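Local coordinates for protein putative endo-1,4-beta-xylanase (Bacteroides thetaiotaomicron VPI-5482, PDB 5MSX) that probably cleaves O-glycosyl bonds as a family 43 glycoside hydrolase, apparently an arabinofuranosidase acting on complex plant pectin in a gut bacterium, at residues N23-A28 with F279-T284; L29-I34 with V66-K71; Y47-T52 with G80-S85; D53-G58 with P399-A404. One frame throughout, in Å; residues are numbered along the deposited sequence.

Contact 1 of 4, residues N23-A28 with F279-T284; sequences NPFGNA and FGRRST
The guanidinium of R281 lies flat over one face of the F25 ring. Their planes are 14° apart. R281 CZ is 3.7 Å from the ring centroid, 22° off the ring normal, so this is a cation-pi stack. The overlap is displaced toward the CD2 side of the ring. F25 CD2 is 3.3 Å from R281 NH2 and sits over the middle of the guanidinium. R281 CD adds a CH-pi contact at 4.2 Å from the same centroid. The carbonyl O of G280 reaches F25 CE1 at 3.8 Å.

The R281 chain bends at chi2 (80°), and this fold brings its head over the ring. Polar partners hold the head: E351 makes a salt bridge to NH2, G364 O also takes NH2, and Q287 OE1 takes NH1. These bonds probably limit rotation of the head, and E351 probably offsets the buried charge.

On the F25 side, P24 CG covers the opposite ring face, 3.9 Å above its plane. N23 shapes the backbone here. Its OD1 accepts from F25 N at 3.1 Å, an Asx turn within the type I turn N23-G26. Its ND2 donates to G26 O, also at 3.1 Å. Across the contact, G280 starts the central pair of the type II' turn F279-R282.

The contact joins the N-terminal loop to the turn between strands 272-278 and 287-293. I339 of strand 337-339 packs on both F25 and R281. Strand 349-351 adds R349 and E351 against F25. Close by is W454, a ligand of the bound calcium.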
loop_
_atom_site.group_PDB
_atom_site.type_symbol
_atom_site.label_atom_id
_atom_site.label_comp_id
_atom_site.label_asym_id
_atom_site.label_seq_id
_atom_site.Cartn_x
_atom_site.Cartn_y
_atom_site.Cartn_z
ATOM N N ASN C 23 -29.265 -9.850 39.421
ATOM C CA ASN C 23 -28.496 -9.168 38.378
ATOM C C ASN C 23 -29.039 -9.553 36.989
ATOM O O ASN C 23 -28.649 -10.599 36.442
ATOM C CB ASN C 23 -27.029 -9.568 38.446
ATOM C CG ASN C 23 -26.219 -9.015 37.272
ATOM O OD1 ASN C 23 -26.599 -8.018 36.649
ATOM N ND2 ASN C 23 -25.085 -9.638 37.001
ATOM N N PRO C 24 -29.911 -8.701 36.406
ATOM C CA PRO C 24 -30.490 -9.090 35.108
ATOM C C PRO C 24 -29.541 -8.911 33.897
ATOM O O PRO C 24 -29.906 -9.296 32.790
ATOM C CB PRO C 24 -31.750 -8.201 34.975
ATOM C CG PRO C 24 -31.650 -7.138 36.023
ATOM C CD PRO C 24 -30.498 -7.460 36.951
ATOM N N PHE C 25 -28.355 -8.344 34.121
ATOM C CA PHE C 25 -27.376 -8.090 33.066
ATOM C C PHE C 25 -26.185 -9.042 33.034
ATOM O O PHE C 25 -25.294 -8.891 32.174
ATOM C CB PHE C 25 -26.921 -6.644 33.166
ATOM C CG PHE C 25 -28.062 -5.704 33.273
ATOM C CD1 PHE C 25 -28.920 -5.531 32.198
ATOM C CD2 PHE C 25 -28.351 -5.074 34.466
ATOM C CE1 PHE C 25 -30.025 -4.708 32.303
ATOM C CE2 PHE C 25 -29.456 -4.261 34.575
ATOM C CZ PHE C 25 -30.284 -4.067 33.485
ATOM N N GLY C 26 -26.181 -10.025 33.936
ATOM C CA GLY C 26 -25.261 -11.160 33.886
ATOM C C GLY C 26 -23.803 -10.777 33.775
ATOM O O GLY C 26 -23.376 -9.825 34.429
ATOM N N ASN C 27 -23.052 -11.480 32.935
ATOM C CA ASN C 27 -21.618 -11.212 32.807
ATOM C C ASN C 27 -21.245 -10.657 31.426
ATOM O O ASN C 27 -20.880 -11.399 30.516
ATOM C CB ASN C 27 -20.774 -12.442 33.172
ATOM C CG ASN C 27 -19.301 -12.074 33.510
ATOM O OD1 ASN C 27 -18.918 -10.894 33.673
ATOM N ND2 ASN C 27 -18.463 -13.097 33.588
ATOM N N ALA C 28 -21.354 -9.341 31.285
ATOM C CA ALA C 28 -20.977 -8.654 30.044
ATOM C C ALA C 28 -19.486 -8.871 29.732
ATOM O O ALA C 28 -18.687 -9.214 30.631
ATOM C CB ALA C 28 -21.290 -7.172 30.172
ATOM N N PHE C 279 -30.091 -4.455 24.909
ATOM C CA PHE C 279 -30.918 -3.268 25.274
ATOM C C PHE C 279 -30.483 -2.548 26.573
ATOM O O PHE C 279 -30.486 -1.318 26.649
ATOM C CB PHE C 279 -32.412 -3.663 25.346
ATOM C CG PHE C 279 -33.324 -2.519 25.726
ATOM C CD1 PHE C 279 -33.651 -1.534 24.795
ATOM C CD2 PHE C 279 -33.844 -2.425 27.018
ATOM C CE1 PHE C 279 -34.483 -0.489 25.139
ATOM C CE2 PHE C 279 -34.677 -1.371 27.371
ATOM C CZ PHE C 279 -35.003 -0.404 26.432
ATOM N N GLY C 280 -30.095 -3.325 27.576
ATOM C CA GLY C 280 -29.524 -2.803 28.786
ATOM C C GLY C 280 -30.492 -1.946 29.576
ATOM O O GLY C 280 -31.642 -2.356 29.829
ATOM N N ARG C 281 -30.025 -0.757 29.953
ATOM C CA ARG C 281 -30.817 0.156 30.752
ATOM C C ARG C 281 -31.496 1.217 29.890
ATOM O O ARG C 281 -31.793 2.308 30.406
ATOM C CB ARG C 281 -29.957 0.817 31.838
ATOM C CG ARG C 281 -29.426 -0.129 32.899
ATOM C CD ARG C 281 -28.193 -0.900 32.434
ATOM N NE ARG C 281 -27.425 -1.426 33.547
ATOM C CZ ARG C 281 -26.512 -2.395 33.445
ATOM N NH1 ARG C 281 -26.192 -2.928 32.267
ATOM N NH2 ARG C 281 -25.894 -2.825 34.531
ATOM N N ARG C 282 -31.733 0.885 28.605
ATOM C CA ARG C 282 -32.389 1.742 27.595
ATOM C C ARG C 282 -31.438 2.804 27.028
ATOM O O ARG C 282 -30.451 3.140 27.654
ATOM C CB ARG C 282 -33.719 2.399 28.123
ATOM C CG ARG C 282 -33.652 3.891 28.471
ATOM C CD ARG C 282 -34.852 4.334 29.294
ATOM N NE ARG C 282 -36.123 4.044 28.621
ATOM C CZ ARG C 282 -36.746 4.863 27.777
ATOM N NH1 ARG C 282 -37.908 4.502 27.231
ATOM N NH2 ARG C 282 -36.237 6.055 27.468
ATOM N N SER C 283 -31.806 3.346 25.866
ATOM C CA SER C 283 -31.036 4.393 25.171
ATOM C C SER C 283 -29.567 3.922 25.049
ATOM O O SER C 283 -29.310 2.738 24.753
ATOM C CB SER C 283 -31.215 5.739 25.915
ATOM O OG SER C 283 -30.515 6.803 25.280
ATOM N N THR C 284 -28.611 4.795 25.345
ATOM C CA THR C 284 -27.195 4.472 25.194
ATOM C C THR C 284 -26.628 4.020 26.532
ATOM O O THR C 284 -25.655 4.578 27.011
ATOM C CB THR C 284 -26.411 5.700 24.672
ATOM O OG1 THR C 284 -26.773 6.839 25.442
ATOM C CG2 THR C 284 -26.728 5.997 23.228
#

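Contact 2 of 4, residues L29-I34 with V66-K71; sequences LIPDMI and VVWKSK
W68 sets its indole against the loop of I30, P31 and D32. At the root, W68 CB is 4.0 Å from I30 CD1. W68 CG meets both ends of the isoleucine, CD1 and CG2. Beyond it, the six-membered ring takes I30 CG2 squarely on one face. The methyl is 3.6 Å from that ring centroid, 16° off the normal, a CH-pi contact. Its closest single atom is W68 CE2, 3.5 Å from I30 CG2. I30 has CG2 opposite its backbone N and CG1 beside it (chi1 -65°), and the two branches cover different parts of the indole.

Around the far rim, W68 CZ3 lies 4.1 Å from P31 CG, and W68 CZ2 lies 3.8 Å from D32 CB. W68 NE1 points to a water in the ring plane, which accepts at 2.9 Å. The same water donates to D32 OD2 at 2.7 Å. One water thus links the indole N-H to the carboxylate. The other oxygen, D32 OD1, takes the backbone N of M33 from above the carboxylate plane.

P31 is the centre of an inverse gamma turn in this loop. The loop leads into strand 34-35. W68 stands on strand 67-70, an antiparallel neighbour of strand 45-52. F78 also meets the indole, while P31 packs on W454 of strand 452-458.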
loop_
_atom_site.group_PDB
_atom_site.type_symbol
_atom_site.label_atom_id
_atom_site.label_comp_id
_atom_site.label_asym_id
_atom_site.label_seq_id
_atom_site.Cartn_x
_atom_site.Cartn_y
_atom_site.Cartn_z
ATOM N N LEU C 29 -19.093 -8.666 28.481
ATOM C CA LEU C 29 -17.709 -8.880 28.105
ATOM C C LEU C 29 -16.769 -7.876 28.809
ATOM O O LEU C 29 -15.782 -8.267 29.412
ATOM C CB LEU C 29 -17.536 -8.794 26.592
ATOM C CG LEU C 29 -16.101 -8.936 26.073
ATOM C CD1 LEU C 29 -15.555 -10.294 26.441
ATOM C CD2 LEU C 29 -16.049 -8.654 24.593
ATOM N N ILE C 30 -17.144 -6.608 28.758
ATOM C CA ILE C 30 -16.318 -5.482 29.210
ATOM C C ILE C 30 -17.006 -4.842 30.404
ATOM O O ILE C 30 -18.244 -4.807 30.441
ATOM C CB ILE C 30 -16.198 -4.440 28.083
ATOM C CG1 ILE C 30 -15.447 -5.032 26.886
ATOM C CG2 ILE C 30 -15.523 -3.146 28.535
ATOM C CD1 ILE C 30 -14.041 -5.489 27.170
ATOM N N PRO C 31 -16.220 -4.338 31.388
ATOM C CA PRO C 31 -16.793 -3.607 32.559
ATOM C C PRO C 31 -17.002 -2.133 32.250
ATOM O O PRO C 31 -16.356 -1.256 32.803
ATOM C CB PRO C 31 -15.756 -3.830 33.664
ATOM C CG PRO C 31 -14.480 -4.061 32.940
ATOM C CD PRO C 31 -14.813 -4.715 31.622
ATOM N N ASP C 32 -17.889 -1.892 31.311
ATOM C CA ASP C 32 -18.296 -0.579 30.943
ATOM C C ASP C 32 -19.550 -0.784 30.094
ATOM O O ASP C 32 -19.937 -1.918 29.793
ATOM C CB ASP C 32 -17.171 0.136 30.154
ATOM C CG ASP C 32 -17.313 1.666 30.136
ATOM O OD1 ASP C 32 -18.294 2.197 30.706
ATOM O OD2 ASP C 32 -16.469 2.340 29.491
ATOM N N MET C 33 -20.190 0.309 29.746
ATOM C CA MET C 33 -21.254 0.310 28.783
ATOM C C MET C 33 -20.649 0.565 27.408
ATOM O O MET C 33 -20.129 1.654 27.144
ATOM C CB MET C 33 -22.302 1.357 29.184
ATOM C CG MET C 33 -23.020 0.916 30.458
ATOM S SD MET C 33 -24.295 2.040 30.999
ATOM C CE MET C 33 -25.115 1.074 32.270
ATOM N N ILE C 34 -20.647 -0.491 26.582
ATOM C CA ILE C 34 -20.147 -0.436 25.234
ATOM C C ILE C 34 -21.142 -1.090 24.276
ATOM O O ILE C 34 -21.914 -1.987 24.673
ATOM C CB ILE C 34 -18.746 -1.069 25.094
ATOM C CG1 ILE C 34 -18.749 -2.573 25.414
ATOM C CG2 ILE C 34 -17.740 -0.321 25.971
ATOM C CD1 ILE C 34 -17.622 -3.319 24.724
ATOM N N VAL C 66 -11.764 4.547 22.948
ATOM C CA VAL C 66 -10.821 3.721 23.699
ATOM C C VAL C 66 -10.828 2.308 23.109
ATOM O O VAL C 66 -11.821 1.876 22.494
ATOM C CB VAL C 66 -11.081 3.736 25.238
ATOM C CG1 VAL C 66 -11.098 5.179 25.764
ATOM C CG2 VAL C 66 -12.371 3.033 25.616
ATOM N N VAL C 67 -9.694 1.617 23.251
ATOM C CA VAL C 67 -9.587 0.228 22.842
ATOM C C VAL C 67 -9.276 -0.605 24.061
ATOM O O VAL C 67 -8.300 -0.355 24.738
ATOM C CB VAL C 67 -8.527 -0.004 21.729
ATOM C CG1 VAL C 67 -7.100 0.332 22.186
ATOM C CG2 VAL C 67 -8.595 -1.446 21.251
ATOM N N TRP C 68 -10.107 -1.600 24.337
ATOM C CA TRP C 68 -9.860 -2.528 25.424
ATOM C C TRP C 68 -9.081 -3.717 24.893
ATOM O O TRP C 68 -9.319 -4.156 23.755
ATOM C CB TRP C 68 -11.177 -3.006 26.008
ATOM C CG TRP C 68 -12.010 -1.981 26.670
ATOM C CD1 TRP C 68 -12.803 -1.051 26.078
ATOM C CD2 TRP C 68 -12.161 -1.801 28.083
ATOM N NE1 TRP C 68 -13.415 -0.283 27.036
ATOM C CE2 TRP C 68 -13.049 -0.738 28.274
ATOM C CE3 TRP C 68 -11.608 -2.425 29.197
ATOM C CZ2 TRP C 68 -13.427 -0.301 29.541
ATOM C CZ3 TRP C 68 -11.990 -1.995 30.448
ATOM C CH2 TRP C 68 -12.882 -0.941 30.611
ATOM N N LYS C 69 -8.147 -4.219 25.696
ATOM C CA LYS C 69 -7.290 -5.321 25.332
ATOM C C LYS C 69 -7.296 -6.366 26.421
ATOM O O LYS C 69 -7.486 -6.050 27.604
ATOM C CB LYS C 69 -5.835 -4.862 25.158
ATOM C CG LYS C 69 -5.581 -3.876 24.033
ATOM C CD LYS C 69 -4.212 -3.187 24.166
ATOM C CE LYS C 69 -3.058 -4.177 24.281
ATOM N NZ LYS C 69 -1.750 -3.586 23.878
ATOM N N SER C 70 -7.012 -7.592 26.006
ATOM C CA SER C 70 -7.001 -8.742 26.853
ATOM C C SER C 70 -6.118 -9.842 26.274
ATOM O O SER C 70 -6.183 -10.141 25.069
ATOM C CB SER C 70 -8.421 -9.306 26.956
ATOM O OG SER C 70 -8.444 -10.415 27.819
ATOM N N LYS C 71 -5.356 -10.506 27.141
ATOM C CA LYS C 71 -4.551 -11.644 26.722
ATOM C C LYS C 71 -5.358 -12.927 26.688
ATOM O O LYS C 71 -5.018 -13.860 25.954
ATOM C CB LYS C 71 -3.351 -11.799 27.643
ATOM C CG LYS C 71 -2.435 -10.588 27.600
ATOM C CD LYS C 71 -1.141 -10.819 28.370
ATOM C CE LYS C 71 -0.188 -9.639 28.219
ATOM N NZ LYS C 71 -0.538 -8.547 29.171
HETATM O O HOH W 1 -15.159 2.016 27.171
#

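Contact 3 of 4, residues Y47-T52 with G80-S85; sequences YCYATT and GTYFPS
The hydroxyl of Y82 is held by two polar partners while its ring receives the edge of Y49. Y82 OH bonds to Y91 OH and to a water 2.9 Å away, which lies in the plane of the Y82 ring. That water accepts from A50 N at 3.1 Å. It links the side chain to the backbone of the strand that carries Y49.

The two tyrosines form a T-shaped pair. The planes are at 81° and the centroids 5.1 Å apart. Y49 presents its CD1-CE1 edge to one face of Y82. Y49 CD1 comes nearest, 3.6 Å from Y82 CZ, and lies 3.7 Å from Y82 OH. Y49 CE1 is over the ring centre, 4.0 Å above the plane. The edge thus spans the ring from its centre (CE1) toward the hydroxyl end (CD1). Y82 has its CG between the backbone N and the carbonyl carbon (chi1 63°), and from there the ring reaches across to the strand.

Both hydroxyls have partners beyond the pair, since Y49 OH bonds to P122 O. The loop of Y82 is shaped by T81. T81 OG1 accepts from F83 N at 3.0 Å, an ST turn, and also bonds to P65 O.

Y49 lies on strand 45-52, between strands 37-42 and 67-70, in a sheet consistent with a blade of the family 43 propeller. On the same strand, T51 OG1 bonds to D36, the predicted proton acceptor. Y82 is in the loop that leads from strand 78-79 to strand 91-92, and V67 of strand 67-70 packs against both tyrosines.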
loop_
_atom_site.group_PDB
_atom_site.type_symbol
_atom_site.label_atom_id
_atom_site.label_comp_id
_atom_site.label_asym_id
_atom_site.label_seq_id
_atom_site.Cartn_x
_atom_site.Cartn_y
_atom_site.Cartn_z
ATOM N N TYR C 47 -8.427 -7.417 20.994
ATOM C CA TYR C 47 -8.732 -6.008 21.012
ATOM C C TYR C 47 -10.243 -5.842 20.833
ATOM O O TYR C 47 -10.858 -6.596 20.051
ATOM C CB TYR C 47 -8.039 -5.312 19.854
ATOM C CG TYR C 47 -6.546 -5.229 19.992
ATOM C CD1 TYR C 47 -5.738 -6.344 19.778
ATOM C CD2 TYR C 47 -5.932 -4.024 20.362
ATOM C CE1 TYR C 47 -4.366 -6.262 19.911
ATOM C CE2 TYR C 47 -4.557 -3.931 20.476
ATOM C CZ TYR C 47 -3.790 -5.056 20.269
ATOM O OH TYR C 47 -2.448 -4.933 20.411
ATOM N N CYS C 48 -10.823 -4.867 21.557
ATOM C CA CYS C 48 -12.208 -4.472 21.422
ATOM C C CYS C 48 -12.310 -2.964 21.219
ATOM O O CYS C 48 -12.064 -2.173 22.137
ATOM C CB CYS C 48 -13.030 -4.926 22.635
ATOM S SG CYS C 48 -14.805 -4.464 22.562
ATOM N N TYR C 49 -12.644 -2.581 19.985
ATOM C CA TYR C 49 -12.965 -1.232 19.618
ATOM C C TYR C 49 -14.498 -1.101 19.591
ATOM O O TYR C 49 -15.178 -1.840 18.877
ATOM C CB TYR C 49 -12.448 -0.961 18.210
ATOM C CG TYR C 49 -10.941 -1.104 18.017
ATOM C CD1 TYR C 49 -10.073 -0.033 18.305
ATOM C CD2 TYR C 49 -10.383 -2.264 17.498
ATOM C CE1 TYR C 49 -8.700 -0.138 18.098
ATOM C CE2 TYR C 49 -9.010 -2.373 17.298
ATOM C CZ TYR C 49 -8.178 -1.308 17.577
ATOM O OH TYR C 49 -6.817 -1.421 17.374
ATOM N N ALA C 50 -15.038 -0.132 20.296
ATOM C CA ALA C 50 -16.486 -0.028 20.448
ATOM C C ALA C 50 -16.914 1.417 20.634
ATOM O O ALA C 50 -16.066 2.298 20.839
ATOM C CB ALA C 50 -16.946 -0.889 21.624
ATOM N N THR C 51 -18.219 1.654 20.493
ATOM C CA THR C 51 -18.840 2.874 20.982
ATOM C C THR C 51 -18.860 2.815 22.526
ATOM O O THR C 51 -19.331 1.821 23.109
ATOM C CB THR C 51 -20.287 2.984 20.488
ATOM O OG1 THR C 51 -20.341 2.856 19.069
ATOM C CG2 THR C 51 -20.958 4.305 20.958
ATOM N N THR C 52 -18.383 3.872 23.181
ATOM C CA THR C 52 -18.511 3.966 24.613
ATOM C C THR C 52 -19.849 4.679 24.955
ATOM O O THR C 52 -20.125 5.772 24.483
ATOM C CB THR C 52 -17.278 4.645 25.238
ATOM O OG1 THR C 52 -16.095 3.855 24.964
ATOM C CG2 THR C 52 -17.484 4.800 26.762
ATOM N N GLY C 80 -6.064 5.554 28.257
ATOM C CA GLY C 80 -6.108 6.670 27.320
ATOM C C GLY C 80 -6.928 6.390 26.067
ATOM O O GLY C 80 -7.687 5.397 25.994
ATOM N N THR C 81 -6.776 7.286 25.091
ATOM C CA THR C 81 -7.404 7.152 23.797
ATOM C C THR C 81 -6.364 6.654 22.796
ATOM O O THR C 81 -5.158 6.772 23.040
ATOM C CB THR C 81 -8.065 8.453 23.310
ATOM O OG1 THR C 81 -8.607 8.258 21.997
ATOM C CG2 THR C 81 -7.075 9.656 23.287
ATOM N N TYR C 82 -6.846 6.056 21.701
ATOM C CA TYR C 82 -6.001 5.606 20.585
ATOM C C TYR C 82 -6.110 6.583 19.415
ATOM O O TYR C 82 -5.446 6.396 18.411
ATOM C CB TYR C 82 -6.348 4.142 20.142
ATOM C CG TYR C 82 -7.761 3.935 19.597
ATOM C CD1 TYR C 82 -8.072 4.184 18.260
ATOM C CD2 TYR C 82 -8.789 3.498 20.424
ATOM C CE1 TYR C 82 -9.359 3.987 17.765
ATOM C CE2 TYR C 82 -10.068 3.296 19.941
ATOM C CZ TYR C 82 -10.358 3.534 18.613
ATOM O OH TYR C 82 -11.638 3.351 18.166
ATOM N N PHE C 83 -6.935 7.623 19.547
ATOM C CA PHE C 83 -7.236 8.539 18.452
ATOM C C PHE C 83 -7.304 9.969 19.011
ATOM O O PHE C 83 -8.401 10.538 19.125
ATOM C CB PHE C 83 -8.568 8.117 17.827
ATOM C CG PHE C 83 -8.790 8.558 16.404
ATOM C CD1 PHE C 83 -8.242 9.733 15.873
ATOM C CD2 PHE C 83 -9.662 7.826 15.612
ATOM C CE1 PHE C 83 -8.523 10.117 14.564
ATOM C CE2 PHE C 83 -9.949 8.203 14.311
ATOM C CZ PHE C 83 -9.385 9.360 13.786
ATOM N N PRO C 84 -6.126 10.571 19.323
ATOM C CA PRO C 84 -6.072 11.901 19.966
ATOM C C PRO C 84 -6.926 12.983 19.332
ATOM O O PRO C 84 -7.703 13.614 20.033
ATOM C CB PRO C 84 -4.581 12.240 19.922
ATOM C CG PRO C 84 -3.934 10.906 20.077
ATOM C CD PRO C 84 -4.766 10.018 19.170
ATOM N N SER C 85 -6.867 13.152 18.023
ATOM C CA SER C 85 -7.665 14.200 17.399
ATOM C C SER C 85 -9.192 14.052 17.566
ATOM O O SER C 85 -9.918 15.046 17.489
ATOM C CB SER C 85 -7.297 14.381 15.920
ATOM O OG SER C 85 -7.932 13.440 15.068
HETATM O O HOH W 2 -13.062 2.282 20.411
#

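Contact 4 of 4, residues D53-G58 with P399-A404; sequences DGYGQG and PTAGHA. With EDO (1,2-ethanediol), chain B; EDO (1,2-ethanediol), chain D.
Y55 pushes its phenol end against the short 3-10 turn of T400 and A401. Y55 OH and T400 OG1 are 2.6 Å apart and share a hydrogen bond, in which either could donate. T400 OG1 meets the tyrosine near its ring plane, at the CE1 side, with OG1 3.4 Å from Y55 CE1. T400 turns this hydroxyl into place with OG1 between its backbone N and carbonyl carbon (chi1 63°). A401 CB packs on Y55 CZ at 4.3 Å, approaching the ring obliquely.

Around the rest of the ring, the backbone O of D53 lies at the edge, in plane, and R398 makes a cation-pi contact. R398 NH2 also bonds to G54 O. One arginine thus meets both the ring and the loop that bears it.

Two ethanediol molecules, probably from the crystallisation liquor, sit near the ends of the contact. O2 of the ethanediol of chain B donates to P399 O at 2.7 Å and accepts from H403 ND1 at 2.8 Å. O2 of the ethanediol of chain D accepts from G58 N at 2.9 Å.

This is an interdomain contact. The loop after strand 45-52 belongs to the catalytic family 43 part. The 3-10 turn precedes strand 403-410 of the F5/8 type C part, and T400 also touches F78 of strand 78-79.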
loop_
_atom_site.group_PDB
_atom_site.type_symbol
_atom_site.label_atom_id
_atom_site.label_comp_id
_atom_site.label_asym_id
_atom_site.label_seq_id
_atom_site.Cartn_x
_atom_site.Cartn_y
_atom_site.Cartn_z
ATOM N N ASP C 53 -20.678 4.001 25.750
ATOM C CA ASP C 53 -22.059 4.400 26.101
ATOM C C ASP C 53 -21.982 4.986 27.541
ATOM O O ASP C 53 -20.905 5.158 28.078
ATOM C CB ASP C 53 -22.964 3.122 26.089
ATOM C CG ASP C 53 -23.933 3.027 24.893
ATOM O OD1 ASP C 53 -23.731 3.671 23.814
ATOM O OD2 ASP C 53 -24.936 2.255 25.042
ATOM N N GLY C 54 -23.122 5.244 28.178
ATOM C CA GLY C 54 -23.153 5.600 29.600
ATOM C C GLY C 54 -22.834 7.078 29.869
ATOM O O GLY C 54 -22.557 7.426 31.014
ATOM N N TYR C 55 -22.903 7.940 28.839
ATOM C CA TYR C 55 -22.646 9.376 28.993
ATOM C C TYR C 55 -23.902 10.257 29.254
ATOM O O TYR C 55 -23.789 11.478 29.376
ATOM C CB TYR C 55 -21.727 9.903 27.862
ATOM C CG TYR C 55 -20.268 9.766 28.272
ATOM C CD1 TYR C 55 -19.707 8.510 28.470
ATOM C CD2 TYR C 55 -19.468 10.899 28.544
ATOM C CE1 TYR C 55 -18.394 8.364 28.895
ATOM C CE2 TYR C 55 -18.147 10.768 28.964
ATOM C CZ TYR C 55 -17.611 9.498 29.130
ATOM O OH TYR C 55 -16.319 9.319 29.536
ATOM N N GLY C 56 -25.082 9.653 29.367
ATOM C CA GLY C 56 -26.220 10.346 29.942
ATOM C C GLY C 56 -27.003 11.293 29.052
ATOM O O GLY C 56 -27.971 11.874 29.528
ATOM N N GLN C 57 -26.654 11.435 27.770
ATOM C CA GLN C 57 -27.380 12.340 26.885
ATOM C C GLN C 57 -27.955 11.651 25.651
ATOM O O GLN C 57 -28.149 12.273 24.597
ATOM C CB GLN C 57 -26.501 13.549 26.537
ATOM C CG GLN C 57 -26.187 14.399 27.771
ATOM C CD GLN C 57 -25.483 15.696 27.423
ATOM O OE1 GLN C 57 -25.939 16.440 26.552
ATOM N NE2 GLN C 57 -24.354 15.963 28.081
ATOM N N GLY C 58 -28.315 10.378 25.808
ATOM C CA GLY C 58 -28.720 9.544 24.684
ATOM C C GLY C 58 -27.694 9.620 23.553
ATOM O O GLY C 58 -26.466 9.643 23.781
ATOM N N PRO C 399 -15.403 4.606 33.353
ATOM C CA PRO C 399 -13.944 4.629 33.491
ATOM C C PRO C 399 -13.253 5.628 32.531
ATOM O O PRO C 399 -12.153 6.181 32.833
ATOM C CB PRO C 399 -13.563 3.183 33.172
ATOM C CG PRO C 399 -14.586 2.742 32.209
ATOM C CD PRO C 399 -15.850 3.327 32.770
ATOM N N THR C 400 -13.882 5.870 31.385
ATOM C CA THR C 400 -13.281 6.731 30.388
ATOM C C THR C 400 -13.338 8.212 30.777
ATOM O O THR C 400 -12.681 9.013 30.118
ATOM C CB THR C 400 -13.905 6.565 29.002
ATOM O OG1 THR C 400 -15.290 6.946 29.029
ATOM C CG2 THR C 400 -13.743 5.111 28.498
ATOM N N ALA C 401 -14.130 8.582 31.793
ATOM C CA ALA C 401 -14.137 9.977 32.295
ATOM C C ALA C 401 -13.111 10.221 33.392
ATOM O O ALA C 401 -12.929 11.371 33.820
ATOM C CB ALA C 401 -15.519 10.380 32.756
ATOM N N GLY C 402 -12.436 9.158 33.838
ATOM C CA GLY C 402 -11.321 9.265 34.766
ATOM C C GLY C 402 -11.791 9.275 36.211
ATOM O O GLY C 402 -12.897 9.734 36.502
ATOM N N HIS C 403 -10.965 8.738 37.101
ATOM C CA HIS C 403 -11.242 8.747 38.534
ATOM C C HIS C 403 -10.032 9.178 39.358
ATOM O O HIS C 403 -8.886 8.899 38.989
ATOM C CB HIS C 403 -11.679 7.367 39.019
ATOM C CG HIS C 403 -13.070 7.020 38.621
ATOM N ND1 HIS C 403 -13.401 6.689 37.331
ATOM C CD2 HIS C 403 -14.220 6.971 39.331
ATOM C CE1 HIS C 403 -14.693 6.451 37.258
ATOM N NE2 HIS C 403 -15.215 6.614 38.457
ATOM N N ALA C 404 -10.330 9.834 40.478
ATOM C CA ALA C 404 -9.365 10.153 41.532
ATOM C C ALA C 404 -9.836 9.459 42.796
ATOM O O ALA C 404 -11.017 9.525 43.141
ATOM C CB ALA C 404 -9.298 11.663 41.750
HETATM C C1 EDO B . -12.010 3.024 35.760
HETATM O O1 EDO B . -11.567 1.846 36.433
HETATM C C2 EDO B . -11.314 4.347 36.108
HETATM O O2 EDO B . -11.694 5.542 35.408
HETATM C C1 EDO D . -30.352 7.844 29.705
HETATM O O1 EDO D . -29.210 7.717 30.560
HETATM C C2 EDO D . -30.016 8.713 28.498
HETATM O O2 EDO D . -28.618 8.668 28.170
#

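From the N terminus, residues 23-28 open the first loop, which contact 1 closes far along the chain at 279-284. Contacts 2 and 3 fall within that loop. They cross each other, since 47-52 lies between 29-34 and 66-71, and 80-85 lies beyond. They share a sheet, in which strands 45-52 and 67-70 are neighbours. Contact 4 leaves at 53-58 and ends at 399-404, so it crosses the other three. Backbone bonds join its first segment to contact 1 (T284 O to G54 N) and contact 2 (M33 O to D53 N). Contacts 1 to 3 knit the family 43 part together. Contact 4 ties it to the F5/8 type C part.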